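PDB 3GRN: MutT related protein from Methanosarcina mazei, which probably acts as a Nudix hydrolase of the MutT type, cleaving phosphoanhydride bonds in nucleoside diphosphate derivatives or similar substrates. Local coordinates for residues S10-I15 with V85-F90; E21-R26 with D39-K44; A35-L40 with T121-F126; S50-V55 with M67-I72; D71-V76 with R127-R132. One frame throughout, in Å; residues are numbered along the deposited sequence.

In the fold
Contacts 1 and 2 lie in the buried middle of the mixed sheet. The other three are only partly buried: contacts 3 and 5 fasten helix 124-137 and the loop leading into it to the sheet, on the face carrying Y12, while contact 4, on the other face, ties helix 51-63 to the loop that follows it. Contact 1 is a parallel strand pair held by five backbone bonds; contact 2 needs two and relies more on leucine and proline packing. Contacts 2 and 3 share D39 and L40. Contact 3 is mostly ring packing with one weak bond, whereas a lysine grips carbonyls in contact 4, and an arginine and a water work alongside F129 in contact 5.

Contact 1 of 5, residues S10-I15 with V85-F90; sequences SVYALI and VIAIVF
S10-I15 and V85-F90 run side by side as parallel neighbours in the central mixed sheet of the Nudix fold, an alpha/beta/alpha sandwich. Five backbone bonds join them, in the usual parallel pattern: S10, Y12 and L14 each donate, to the carbonyls of I86, I88 and F90, while the N-H groups of I88 and F90 return to S10 O and Y12 O. The tightest are F90 N to Y12 O and L14 N to F90 O, both 2.8 Å and almost straight. Weaker CA-H...O contacts fill in between, such as A87 CA to S10 O at 3.2 Å.

Apolar packing divides between the two faces. On the side carrying V11 and F90, covered by helix 51-63, V11 CG1 meets CE2 at the edge of the F90 ring, 3.9 Å away. Helix 124-137 lies over the side carrying Y12 and V89. Here L14 crosses V89 at a slant, its CG 3.7 Å from V89 CG1. An alanine in place of L14 would probably leave V89 CG1 without this neighbour and open a gap beneath the helix. Nearer the start of the strand, S10 CB and OG lean on V85 CG1. The Y12 ring, its CG anti to the carbonyl carbon (chi1 -64°), turns its edge to A87, whose CB lies in the ring plane, 3.5 Å from CE2.

Contact 2 of 5, residues E21-R26 with D39-K44; sequences EFLLLR and DLPGGK
The puckered ring of P41 is wedged against L23 and L25: its CG is 4.0 Å from L25 CD1 and the same distance from L23 CD2. L25 CD1 also rests on CA and CB of the ring, the two side chains crossing at about a right angle, while P41 CD sits 3.4 Å from L23 O. The flat group, the D39 carboxylate, looks elsewhere: in the conformer described, OD1 takes a weak bond from L40 N, and OD2 pairs with R27 in a salt bridge. The two segments belong to the antiparallel hairpin of strands 22-27 and 38-44 in the Nudix sheet, in which L25 and D39 are a hydrogen-bonded pair. L25 N reaches D39 O at 2.9 Å, nearly straight (172°), whereas D39 N to L25 O is shorter, 2.7 Å, but bent at the hydrogen (131°). On the face beside helix 124-137, L24 CD2 and L40 CD2 press together at 3.5 Å.

Contact 3 of 5, residues A35-L40 with T121-F126; sequences AGKWDL and TLPAYF
W38 and T121 meet where the loop leading into helix 124-137 of the Nudix fold runs past the start of strand 38-44, with P123 at the helix N-cap. The two backbones are joined by one weak bond, W38 N to T121 O at 3.4 Å. The same oxygen lies in the plane of the indole, at its edge, 3.5 Å from CD1. T121 holds OG1 between its backbone N and carbonyl carbon (chi1 40°), and this hydroxyl approaches W38 CD1 obliquely at 3.4 Å. In L122 chi1 (-169°) puts CG anti to the backbone N, and from there the branch CD1 comes to 4.1 Å from W38 CB.

Further along, the F126 ring is packed on both faces. L40 CG lies over one, toward the rim, with L40 CD1 4.0 Å from CE1; Y125 CE1 lies over the opposite face. The D39 carboxylate stands at the ring edge near CE2 and CZ, its plane turned 47° from the ring and its other oxygen, OD2, held by R27, although D39 has two deposited conformers and the close approach is doubtful. An alanine at F126 would probably leave L40 CD1 without its aromatic partner and a gap between strand 38-44 and the helix. Y12 also meets this ring edge-to-face. P123 closes the contact by setting CD 3.2 Å from W38 O.

Contact 4 of 5, residues S50-V55 with M67-I72; sequences SLKEGV and MVPGDI
The first turn of helix 51-63 and the segment 67-72, a loop leading into strand 72-79, pass closest at K52 and P69, whose CA atoms are 6.1 Å apart, and P69 CG comes to 3.4 Å from K52 O. The K52 chain is extended beyond CG and passes obliquely over P69, with CG and CD against P69 CB. Its NZ then grips two successive carbonyls, G70 O at 3.0 Å and P69 O at 3.2 Å, each approached from above the carbonyl plane (53° out). D71 lies nearby and may add a weak electrostatic pull. Beneath this, V55 is tightly held: CG1 meets P69 CG at 3.5 Å, and M67 CE stands 3.5 Å from both CG1 and CG2. At the helix start, S50 and E53 form a capping box: S50 OG accepts from E53 N, and E53 OE1 from S50 N. Residues 43-64 match the Nudix box, and this contact ties the helix of that characteristic loop-helix-loop to the loop that follows it.

Contact 5 of 5, residues D71-V76 with R127-R132; sequences DIAGQV and RDFFER
A classic beta bulge, A73 and G74 both facing V89, shapes strand 72-79 where F129 of helix 124-137 packs on it. The F129 ring turns its edge to the bulge: G74 CA lies in the ring plane, 3.9 Å from CE1, and A73 CB is 4.1 Å from CZ. G74, with no side chain and with backbone angles of 153/-157°, lets the ring edge come this close. Next to the ring, R132 NH2 donates to Q75 O at 2.8 Å, nearly along the C=O axis. The arginine chain bends at chi3 (62°), and its NE donates to a water, at 2.8 Å, that also accepts from Q75 N at 3.0 Å. In the modelled conformer of D128 a salt bridge from R132 NH1 to D128 OD2, 2.7 Å, probably helps hold the guanidinium. The helix runs roughly antiparallel to the strand, which is an outermost strand of the chain's sheet and pairs with 84-94; L14 and V89 continue the floor beneath F129, and F133 covers A73.

Contact 1 of 5, residues S10-I15 with V85-F90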
# COMPACT_ATOMS: atom_id res chain seq x y z
N SER A 10 5.71 -10.81 7.26
CA SER A 10 4.49 -10.54 6.52
C SER A 10 3.38 -11.40 7.08
O SER A 10 3.64 -12.35 7.82
CB SER A 10 4.65 -10.80 5.02
OG SER A 10 5.53 -9.85 4.44
N VAL A 11 2.14 -11.01 6.79
CA VAL A 11 0.96 -11.79 7.18
C VAL A 11 0.01 -11.99 5.99
O VAL A 11 -0.18 -11.10 5.16
CB VAL A 11 0.21 -11.14 8.36
CG1 VAL A 11 1.02 -11.27 9.65
CG2 VAL A 11 -0.05 -9.64 8.09
N TYR A 12 -0.56 -13.19 5.90
CA TYR A 12 -1.56 -13.51 4.86
C TYR A 12 -2.85 -14.05 5.47
O TYR A 12 -2.84 -14.58 6.60
CB TYR A 12 -1.00 -14.47 3.82
CG TYR A 12 0.15 -13.84 3.07
CD1 TYR A 12 -0.10 -12.96 2.02
CD2 TYR A 12 1.47 -14.05 3.46
CE1 TYR A 12 0.94 -12.33 1.31
CE2 TYR A 12 2.54 -13.40 2.76
CZ TYR A 12 2.24 -12.54 1.70
OH TYR A 12 3.24 -11.90 0.99
N ALA A 13 -3.97 -13.90 4.73
CA ALA A 13 -5.27 -14.42 5.21
C ALA A 13 -5.84 -15.46 4.28
O ALA A 13 -5.80 -15.27 3.06
CB ALA A 13 -6.26 -13.30 5.37
N LEU A 14 -6.35 -16.54 4.86
CA LEU A 14 -7.13 -17.54 4.12
C LEU A 14 -8.60 -17.17 4.31
O LEU A 14 -9.17 -17.35 5.39
CB LEU A 14 -6.92 -18.95 4.68
CG LEU A 14 -5.55 -19.57 4.51
CD1 LEU A 14 -5.54 -20.95 5.19
CD2 LEU A 14 -5.16 -19.69 3.04
N ILE A 15 -9.20 -16.67 3.24
CA ILE A 15 -10.58 -16.20 3.30
C ILE A 15 -11.37 -17.03 2.33
O ILE A 15 -11.04 -17.06 1.15
CB ILE A 15 -10.66 -14.72 2.90
CG1 ILE A 15 -9.88 -13.87 3.90
CG2 ILE A 15 -12.10 -14.26 2.81
CD1 ILE A 15 -9.81 -12.43 3.55
N VAL A 85 11.38 -13.24 3.37
CA VAL A 85 10.09 -13.04 3.97
C VAL A 85 9.74 -14.22 4.90
O VAL A 85 9.90 -15.39 4.55
CB VAL A 85 9.01 -12.84 2.89
CG1 VAL A 85 7.63 -12.73 3.52
CG2 VAL A 85 9.35 -11.57 2.04
N ILE A 86 9.34 -13.89 6.12
CA ILE A 86 8.78 -14.89 7.03
C ILE A 86 7.32 -14.47 7.15
O ILE A 86 7.02 -13.37 7.65
CB ILE A 86 9.38 -14.81 8.44
CG1 ILE A 86 10.88 -15.15 8.45
CG2 ILE A 86 8.62 -15.75 9.39
CD1 ILE A 86 11.62 -14.58 9.67
N ALA A 87 6.43 -15.33 6.69
CA ALA A 87 5.01 -14.95 6.63
C ALA A 87 4.14 -15.88 7.46
O ALA A 87 4.30 -17.11 7.42
CB ALA A 87 4.53 -14.90 5.23
N ILE A 88 3.24 -15.29 8.23
CA ILE A 88 2.32 -16.05 9.06
C ILE A 88 0.94 -15.98 8.41
O ILE A 88 0.47 -14.89 8.03
CB ILE A 88 2.32 -15.58 10.55
CG1 ILE A 88 3.72 -15.72 11.18
CG2 ILE A 88 1.35 -16.41 11.38
CD1 ILE A 88 4.62 -14.53 11.00
N VAL A 89 0.31 -17.15 8.27
CA VAL A 89 -0.96 -17.26 7.56
C VAL A 89 -2.06 -17.44 8.61
O VAL A 89 -1.96 -18.31 9.48
CB VAL A 89 -0.99 -18.42 6.54
CG1 VAL A 89 -2.32 -18.42 5.85
CG2 VAL A 89 0.15 -18.28 5.50
N PHE A 90 -3.09 -16.60 8.53
CA PHE A 90 -4.21 -16.62 9.44
C PHE A 90 -5.46 -17.14 8.74
O PHE A 90 -5.65 -16.91 7.53
CB PHE A 90 -4.48 -15.22 9.97
CG PHE A 90 -3.47 -14.77 10.99
CD1 PHE A 90 -3.70 -15.01 12.35
CD2 PHE A 90 -2.31 -14.12 10.60
CE1 PHE A 90 -2.77 -14.60 13.30
CE2 PHE A 90 -1.36 -13.72 11.54
CZ PHE A 90 -1.58 -13.96 12.89

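Contact 2 of 5, residues E21-R26 with D39-K44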
# COMPACT_ATOMS: atom_id res chain seq x y z
N GLU A 21 -14.21 -22.02 -1.31
CA GLU A 21 -13.12 -21.66 -2.22
C GLU A 21 -12.35 -20.48 -1.62
O GLU A 21 -12.95 -19.62 -0.99
CB GLU A 21 -13.66 -21.25 -3.59
CG GLU A 21 -14.48 -22.32 -4.32
CD GLU A 21 -15.18 -21.77 -5.56
OE1 GLU A 21 -15.78 -20.67 -5.46
OE2 GLU A 21 -15.12 -22.43 -6.62
N PHE A 22 -11.04 -20.44 -1.86
CA PHE A 22 -10.16 -19.42 -1.27
C PHE A 22 -9.99 -18.19 -2.14
O PHE A 22 -9.87 -18.28 -3.36
CB PHE A 22 -8.77 -20.01 -0.99
CG PHE A 22 -8.77 -21.12 0.03
CD1 PHE A 22 -8.66 -20.84 1.38
CD2 PHE A 22 -8.89 -22.44 -0.38
CE1 PHE A 22 -8.67 -21.87 2.33
CE2 PHE A 22 -8.90 -23.47 0.55
CZ PHE A 22 -8.79 -23.19 1.90
N LEU A 23 -9.92 -17.04 -1.49
CA LEU A 23 -9.72 -15.77 -2.19
C LEU A 23 -8.26 -15.59 -2.59
O LEU A 23 -7.37 -15.51 -1.73
CB LEU A 23 -10.17 -14.59 -1.31
CG LEU A 23 -10.03 -13.19 -1.93
CD1 LEU A 23 -10.72 -13.04 -3.29
CD2 LEU A 23 -10.46 -12.09 -0.95
N LEU A 24 -8.02 -15.52 -3.91
CA LEU A 24 -6.71 -15.15 -4.43
C LEU A 24 -6.79 -13.82 -5.18
O LEU A 24 -7.83 -13.48 -5.74
CB LEU A 24 -6.12 -16.23 -5.34
CG LEU A 24 -6.11 -17.66 -4.84
CD1 LEU A 24 -5.37 -18.53 -5.84
CD2 LEU A 24 -5.48 -17.76 -3.48
N LEU A 25 -5.69 -13.09 -5.19
CA LEU A 25 -5.63 -11.78 -5.83
C LEU A 25 -4.43 -11.76 -6.76
O LEU A 25 -3.38 -12.27 -6.40
CB LEU A 25 -5.39 -10.71 -4.76
CG LEU A 25 -6.31 -10.70 -3.54
CD1 LEU A 25 -5.84 -9.58 -2.59
CD2 LEU A 25 -7.72 -10.47 -3.98
N ARG A 26 -4.58 -11.15 -7.93
CA ARG A 26 -3.44 -11.02 -8.84
C ARG A 26 -2.80 -9.66 -8.72
O ARG A 26 -3.49 -8.66 -8.86
CB ARG A 26 -3.84 -11.30 -10.29
CG ARG A 26 -2.63 -11.33 -11.21
CD ARG A 26 -2.91 -12.03 -12.51
NE ARG A 26 -3.43 -11.13 -13.52
CZ ARG A 26 -2.69 -10.32 -14.30
NH1 ARG A 26 -3.30 -9.55 -15.19
NH2 ARG A 26 -1.37 -10.26 -14.18
N ASP A 39 -1.53 -14.11 -5.55
CA ASP A 39 -1.10 -13.91 -4.17
C ASP A 39 -2.30 -14.14 -3.22
O ASP A 39 -3.45 -14.17 -3.67
CB ASP A 39 -0.57 -12.47 -4.03
CG ASP A 39 0.49 -12.33 -2.94
OD1 ASP A 39 0.60 -13.21 -2.08
OD2 ASP A 39 1.22 -11.31 -2.93
N LEU A 40 -2.05 -14.26 -1.93
CA LEU A 40 -3.11 -14.24 -0.94
C LEU A 40 -3.24 -12.80 -0.48
O LEU A 40 -2.25 -12.03 -0.57
CB LEU A 40 -2.78 -15.12 0.26
CG LEU A 40 -2.77 -16.64 0.12
CD1 LEU A 40 -2.35 -17.28 1.43
CD2 LEU A 40 -4.16 -17.14 -0.25
N PRO A 41 -4.41 -12.43 0.07
CA PRO A 41 -4.52 -11.12 0.74
C PRO A 41 -3.55 -11.06 1.91
O PRO A 41 -3.40 -12.03 2.62
CB PRO A 41 -5.95 -11.12 1.28
CG PRO A 41 -6.67 -12.09 0.46
CD PRO A 41 -5.70 -13.15 0.10
N GLY A 42 -2.85 -9.95 2.03
CA GLY A 42 -1.90 -9.76 3.14
C GLY A 42 -0.74 -8.92 2.71
O GLY A 42 -0.76 -8.31 1.63
N GLY A 43 0.30 -8.86 3.55
CA GLY A 43 1.47 -8.07 3.21
C GLY A 43 2.32 -7.84 4.44
O GLY A 43 2.12 -8.50 5.46
N LYS A 44 3.20 -6.83 4.35
CA LYS A 44 4.19 -6.58 5.40
C LYS A 44 3.58 -6.02 6.68
O LYS A 44 2.69 -5.15 6.65
CB LYS A 44 5.30 -5.64 4.90
CG LYS A 44 5.90 -5.99 3.55
CD LYS A 44 6.94 -4.94 3.16
CE LYS A 44 7.59 -5.23 1.82
NZ LYS A 44 6.99 -4.48 0.69

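Contact 3 of 5, residues A35-L40 with T121-F126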
# COMPACT_ATOMS: atom_id res chain seq x y z
N ALA A 35 5.55 -8.79 -9.48
CA ALA A 35 4.61 -8.05 -10.31
C ALA A 35 3.81 -9.00 -11.22
O ALA A 35 4.37 -9.90 -11.81
CB ALA A 35 5.36 -7.02 -11.13
N GLY A 36 2.49 -8.85 -11.24
CA GLY A 36 1.66 -9.69 -12.11
C GLY A 36 1.26 -11.07 -11.65
O GLY A 36 0.46 -11.71 -12.32
N LYS A 37 1.80 -11.53 -10.51
CA LYS A 37 1.54 -12.91 -10.05
C LYS A 37 0.35 -13.01 -9.08
O LYS A 37 0.00 -12.03 -8.42
CB LYS A 37 2.80 -13.51 -9.41
CG LYS A 37 3.99 -13.66 -10.38
CD LYS A 37 5.00 -14.69 -9.89
CE LYS A 37 6.09 -14.99 -10.94
NZ LYS A 37 6.97 -13.81 -11.28
N TRP A 38 -0.27 -14.19 -9.00
CA TRP A 38 -1.31 -14.49 -7.98
C TRP A 38 -0.73 -14.53 -6.54
O TRP A 38 0.42 -14.90 -6.35
CB TRP A 38 -2.06 -15.78 -8.32
CG TRP A 38 -2.87 -15.62 -9.55
CD1 TRP A 38 -2.49 -15.89 -10.84
CD2 TRP A 38 -4.20 -15.10 -9.63
NE1 TRP A 38 -3.50 -15.59 -11.72
CE2 TRP A 38 -4.57 -15.10 -11.00
CE3 TRP A 38 -5.13 -14.64 -8.69
CZ2 TRP A 38 -5.82 -14.67 -11.44
CZ3 TRP A 38 -6.37 -14.21 -9.13
CH2 TRP A 38 -6.71 -14.22 -10.49
N ASP A 39 -1.53 -14.11 -5.55
CA ASP A 39 -1.10 -13.91 -4.17
C ASP A 39 -2.30 -14.14 -3.22
O ASP A 39 -3.45 -14.17 -3.67
CB ASP A 39 -0.57 -12.47 -4.03
CG ASP A 39 0.49 -12.33 -2.94
OD1 ASP A 39 0.60 -13.21 -2.08
OD2 ASP A 39 1.22 -11.31 -2.93
N LEU A 40 -2.05 -14.26 -1.93
CA LEU A 40 -3.11 -14.24 -0.94
C LEU A 40 -3.24 -12.80 -0.48
O LEU A 40 -2.25 -12.03 -0.57
CB LEU A 40 -2.78 -15.12 0.26
CG LEU A 40 -2.77 -16.64 0.12
CD1 LEU A 40 -2.35 -17.28 1.43
CD2 LEU A 40 -4.16 -17.14 -0.25
N THR A 121 0.25 -20.37 -11.88
CA THR A 121 0.62 -18.97 -11.63
C THR A 121 0.46 -18.53 -10.16
O THR A 121 0.57 -17.33 -9.85
CB THR A 121 -0.09 -18.00 -12.62
OG1 THR A 121 -1.45 -18.42 -12.83
CG2 THR A 121 0.64 -17.98 -13.97
N LEU A 122 0.20 -19.49 -9.28
CA LEU A 122 0.38 -19.31 -7.84
C LEU A 122 1.78 -19.81 -7.48
O LEU A 122 2.09 -20.98 -7.70
CB LEU A 122 -0.68 -20.07 -7.04
CG LEU A 122 -0.79 -19.76 -5.54
CD1 LEU A 122 -1.58 -18.47 -5.26
CD2 LEU A 122 -1.39 -20.92 -4.78
N PRO A 123 2.62 -18.92 -6.91
CA PRO A 123 4.04 -19.17 -6.62
C PRO A 123 4.27 -20.41 -5.80
O PRO A 123 3.44 -20.75 -4.96
CB PRO A 123 4.44 -17.94 -5.82
CG PRO A 123 3.53 -16.88 -6.28
CD PRO A 123 2.23 -17.55 -6.52
N ALA A 124 5.42 -21.05 -6.03
CA ALA A 124 5.69 -22.38 -5.46
C ALA A 124 5.54 -22.46 -3.95
O ALA A 124 4.99 -23.43 -3.44
CB ALA A 124 7.07 -22.88 -5.89
N TYR A 125 5.95 -21.41 -3.26
CA TYR A 125 5.84 -21.38 -1.80
C TYR A 125 4.39 -21.40 -1.30
O TYR A 125 4.12 -21.99 -0.25
CB TYR A 125 6.64 -20.22 -1.18
CG TYR A 125 6.37 -18.87 -1.78
CD1 TYR A 125 5.30 -18.10 -1.34
CD2 TYR A 125 7.18 -18.35 -2.79
CE1 TYR A 125 5.03 -16.87 -1.89
CE2 TYR A 125 6.94 -17.11 -3.34
CZ TYR A 125 5.84 -16.37 -2.89
OH TYR A 125 5.56 -15.12 -3.41
N PHE A 126 3.48 -20.77 -2.04
CA PHE A 126 2.06 -20.82 -1.69
C PHE A 126 1.46 -22.19 -2.01
O PHE A 126 0.70 -22.73 -1.22
CB PHE A 126 1.26 -19.71 -2.37
CG PHE A 126 1.40 -18.36 -1.72
CD1 PHE A 126 1.35 -18.22 -0.34
CD2 PHE A 126 1.51 -17.21 -2.51
CE1 PHE A 126 1.46 -16.96 0.26
CE2 PHE A 126 1.61 -15.95 -1.92
CZ PHE A 126 1.59 -15.83 -0.54

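Contact 4 of 5, residues S50-V55 with M67-I72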
# COMPACT_ATOMS: atom_id res chain seq x y z
N SER A 50 0.84 -5.41 15.95
CA SER A 50 0.64 -6.85 16.23
C SER A 50 0.30 -7.64 14.95
O SER A 50 -0.20 -7.05 13.98
CB SER A 50 -0.45 -7.07 17.27
OG SER A 50 -1.74 -6.94 16.71
N LEU A 51 0.53 -8.95 14.93
CA LEU A 51 0.27 -9.71 13.67
C LEU A 51 -1.22 -9.66 13.28
O LEU A 51 -1.56 -9.41 12.11
CB LEU A 51 0.71 -11.19 13.78
CG LEU A 51 2.18 -11.43 14.06
CD1 LEU A 51 2.43 -12.93 14.06
CD2 LEU A 51 3.08 -10.70 13.05
N LYS A 52 -2.11 -9.85 14.25
CA LYS A 52 -3.55 -9.86 13.98
C LYS A 52 -4.08 -8.49 13.54
O LYS A 52 -4.99 -8.42 12.70
CB LYS A 52 -4.33 -10.41 15.17
CG LYS A 52 -4.35 -11.96 15.19
CD LYS A 52 -5.43 -12.55 16.10
CE LYS A 52 -5.38 -14.06 16.07
NZ LYS A 52 -6.66 -14.67 16.58
N GLU A 53 -3.49 -7.41 14.07
CA GLU A 53 -3.84 -6.05 13.63
C GLU A 53 -3.38 -5.89 12.19
O GLU A 53 -4.11 -5.36 11.35
CB GLU A 53 -3.15 -4.98 14.50
CG GLU A 53 -3.86 -4.63 15.81
CD GLU A 53 -2.97 -3.90 16.84
OE1 GLU A 53 -1.75 -3.67 16.60
OE2 GLU A 53 -3.50 -3.56 17.92
N GLY A 54 -2.17 -6.35 11.91
CA GLY A 54 -1.61 -6.32 10.57
C GLY A 54 -2.46 -7.03 9.52
O GLY A 54 -2.71 -6.49 8.45
N VAL A 55 -2.89 -8.24 9.84
CA VAL A 55 -3.61 -8.99 8.81
C VAL A 55 -4.99 -8.37 8.56
O VAL A 55 -5.40 -8.27 7.40
CB VAL A 55 -3.59 -10.52 9.07
CG1 VAL A 55 -4.43 -10.87 10.25
CG2 VAL A 55 -3.94 -11.30 7.80
N MET A 67 -12.44 -8.23 8.60
CA MET A 67 -12.27 -9.55 9.19
C MET A 67 -11.70 -9.41 10.61
O MET A 67 -10.89 -8.53 10.89
CB MET A 67 -11.37 -10.42 8.29
CG MET A 67 -9.84 -10.25 8.48
SD MET A 67 -9.01 -11.80 8.11
CE MET A 67 -7.37 -11.31 8.45
N VAL A 68 -12.15 -10.28 11.51
CA VAL A 68 -11.42 -10.53 12.75
C VAL A 68 -10.69 -11.87 12.55
O VAL A 68 -11.31 -12.90 12.28
CB VAL A 68 -12.30 -10.44 14.05
CG1 VAL A 68 -13.62 -11.19 13.91
CG2 VAL A 68 -11.53 -10.92 15.28
N PRO A 69 -9.34 -11.82 12.59
CA PRO A 69 -8.54 -13.00 12.29
C PRO A 69 -8.79 -14.11 13.30
O PRO A 69 -8.89 -13.84 14.49
CB PRO A 69 -7.10 -12.49 12.44
CG PRO A 69 -7.20 -11.00 12.35
CD PRO A 69 -8.52 -10.64 12.91
N GLY A 70 -8.92 -15.34 12.80
CA GLY A 70 -9.10 -16.51 13.64
C GLY A 70 -7.74 -17.11 13.96
O GLY A 70 -6.76 -16.40 14.16
N ASP A 71 -7.67 -18.43 14.00
CA ASP A 71 -6.45 -19.09 14.41
C ASP A 71 -5.35 -18.98 13.34
O ASP A 71 -5.62 -18.74 12.16
CB ASP A 71 -6.73 -20.56 14.69
CG ASP A 71 -7.71 -20.77 15.84
OD1 ASP A 71 -7.66 -20.00 16.83
OD2 ASP A 71 -8.52 -21.71 15.74
N ILE A 72 -4.11 -19.19 13.75
CA ILE A 72 -3.01 -19.29 12.79
C ILE A 72 -3.15 -20.57 11.97
O ILE A 72 -3.39 -21.64 12.54
CB ILE A 72 -1.65 -19.24 13.50
CG1 ILE A 72 -1.46 -17.90 14.18
CG2 ILE A 72 -0.52 -19.54 12.52
CD1 ILE A 72 -0.56 -17.98 15.38

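Contact 5 of 5, residues D71-V76 with R127-R132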
# COMPACT_ATOMS: atom_id res chain seq x y z
N ASP A 71 -7.67 -18.43 14.00
CA ASP A 71 -6.45 -19.09 14.41
C ASP A 71 -5.35 -18.98 13.34
O ASP A 71 -5.62 -18.74 12.16
CB ASP A 71 -6.73 -20.56 14.69
CG ASP A 71 -7.71 -20.77 15.84
OD1 ASP A 71 -7.66 -20.00 16.83
OD2 ASP A 71 -8.52 -21.71 15.74
N ILE A 72 -4.11 -19.19 13.75
CA ILE A 72 -3.01 -19.29 12.79
C ILE A 72 -3.15 -20.57 11.97
O ILE A 72 -3.39 -21.64 12.54
CB ILE A 72 -1.65 -19.24 13.50
CG1 ILE A 72 -1.46 -17.90 14.18
CG2 ILE A 72 -0.52 -19.54 12.52
CD1 ILE A 72 -0.56 -17.98 15.38
N ALA A 73 -3.02 -20.46 10.65
CA ALA A 73 -3.17 -21.59 9.73
C ALA A 73 -1.82 -22.24 9.41
O ALA A 73 -1.76 -23.39 9.00
CB ALA A 73 -3.85 -21.16 8.48
N GLY A 74 -0.76 -21.47 9.57
CA GLY A 74 0.60 -21.95 9.32
C GLY A 74 1.55 -20.83 8.93
O GLY A 74 1.30 -19.65 9.19
N GLN A 75 2.62 -21.22 8.24
CA GLN A 75 3.79 -20.39 7.98
C GLN A 75 4.21 -20.58 6.54
O GLN A 75 4.19 -21.71 6.06
CB GLN A 75 4.91 -20.88 8.93
CG GLN A 75 6.33 -20.41 8.67
CD GLN A 75 7.09 -21.28 7.67
OE1 GLN A 75 7.87 -20.76 6.88
NE2 GLN A 75 6.87 -22.60 7.70
N VAL A 76 4.64 -19.50 5.87
CA VAL A 76 5.34 -19.65 4.61
C VAL A 76 6.56 -18.74 4.66
O VAL A 76 6.48 -17.62 5.16
CB VAL A 76 4.42 -19.40 3.37
CG1 VAL A 76 3.97 -17.97 3.30
CG2 VAL A 76 5.14 -19.74 2.10
N ARG A 127 1.82 -22.74 -3.17
CA ARG A 127 1.44 -24.10 -3.56
C ARG A 127 1.81 -25.09 -2.44
O ARG A 127 0.96 -25.84 -1.98
CB ARG A 127 2.16 -24.48 -4.88
CG ARG A 127 1.57 -25.68 -5.60
CD ARG A 127 2.35 -25.98 -6.90
NE ARG A 127 2.33 -24.85 -7.83
CZ ARG A 127 3.41 -24.22 -8.28
NH1 ARG A 127 3.27 -23.20 -9.12
NH2 ARG A 127 4.62 -24.60 -7.90
N ASP A 128 3.07 -25.05 -2.02
CA ASP A 128 3.58 -25.85 -0.91
C ASP A 128 2.76 -25.63 0.37
O ASP A 128 2.38 -26.59 1.06
CB ASP A 128 5.04 -25.50 -0.66
CG ASP A 128 5.73 -26.45 0.29
OD1 ASP A 128 5.83 -27.66 -0.02
OD2 ASP A 128 6.21 -25.99 1.35
N PHE A 129 2.47 -24.37 0.68
CA PHE A 129 1.69 -24.05 1.88
C PHE A 129 0.35 -24.77 1.85
O PHE A 129 -0.05 -25.37 2.85
CB PHE A 129 1.43 -22.55 2.06
CG PHE A 129 0.40 -22.26 3.14
CD1 PHE A 129 0.78 -22.23 4.48
CD2 PHE A 129 -0.95 -22.08 2.82
CE1 PHE A 129 -0.15 -22.02 5.48
CE2 PHE A 129 -1.89 -21.87 3.81
CZ PHE A 129 -1.49 -21.84 5.15
N PHE A 130 -0.35 -24.66 0.72
CA PHE A 130 -1.68 -25.28 0.58
C PHE A 130 -1.62 -26.80 0.63
O PHE A 130 -2.52 -27.43 1.15
CB PHE A 130 -2.38 -24.81 -0.67
CG PHE A 130 -3.07 -23.48 -0.52
CD1 PHE A 130 -4.30 -23.40 0.11
CD2 PHE A 130 -2.48 -22.31 -1.01
CE1 PHE A 130 -4.96 -22.18 0.24
CE2 PHE A 130 -3.13 -21.09 -0.89
CZ PHE A 130 -4.38 -21.03 -0.26
N GLU A 131 -0.54 -27.37 0.12
CA GLU A 131 -0.34 -28.82 0.19
C GLU A 131 -0.17 -29.27 1.64
O GLU A 131 -0.74 -30.28 2.06
CB GLU A 131 0.86 -29.25 -0.66
CG GLU A 131 0.60 -30.49 -1.53
CD GLU A 131 0.01 -31.66 -0.76
OE1 GLU A 131 0.68 -32.18 0.16
OE2 GLU A 131 -1.14 -32.06 -1.07
N ARG A 132 0.58 -28.49 2.42
CA ARG A 132 0.80 -28.73 3.84
C ARG A 132 -0.47 -28.47 4.66
O ARG A 132 -0.84 -29.28 5.51
CB ARG A 132 1.98 -27.85 4.30
CG ARG A 132 2.30 -27.82 5.77
CD ARG A 132 3.65 -27.11 6.03
NE ARG A 132 3.68 -25.69 5.62
CZ ARG A 132 4.33 -25.21 4.56
NH1 ARG A 132 5.00 -26.04 3.77
NH2 ARG A 132 4.31 -23.92 4.27
O HOH W 1 2.39 -24.16 7.58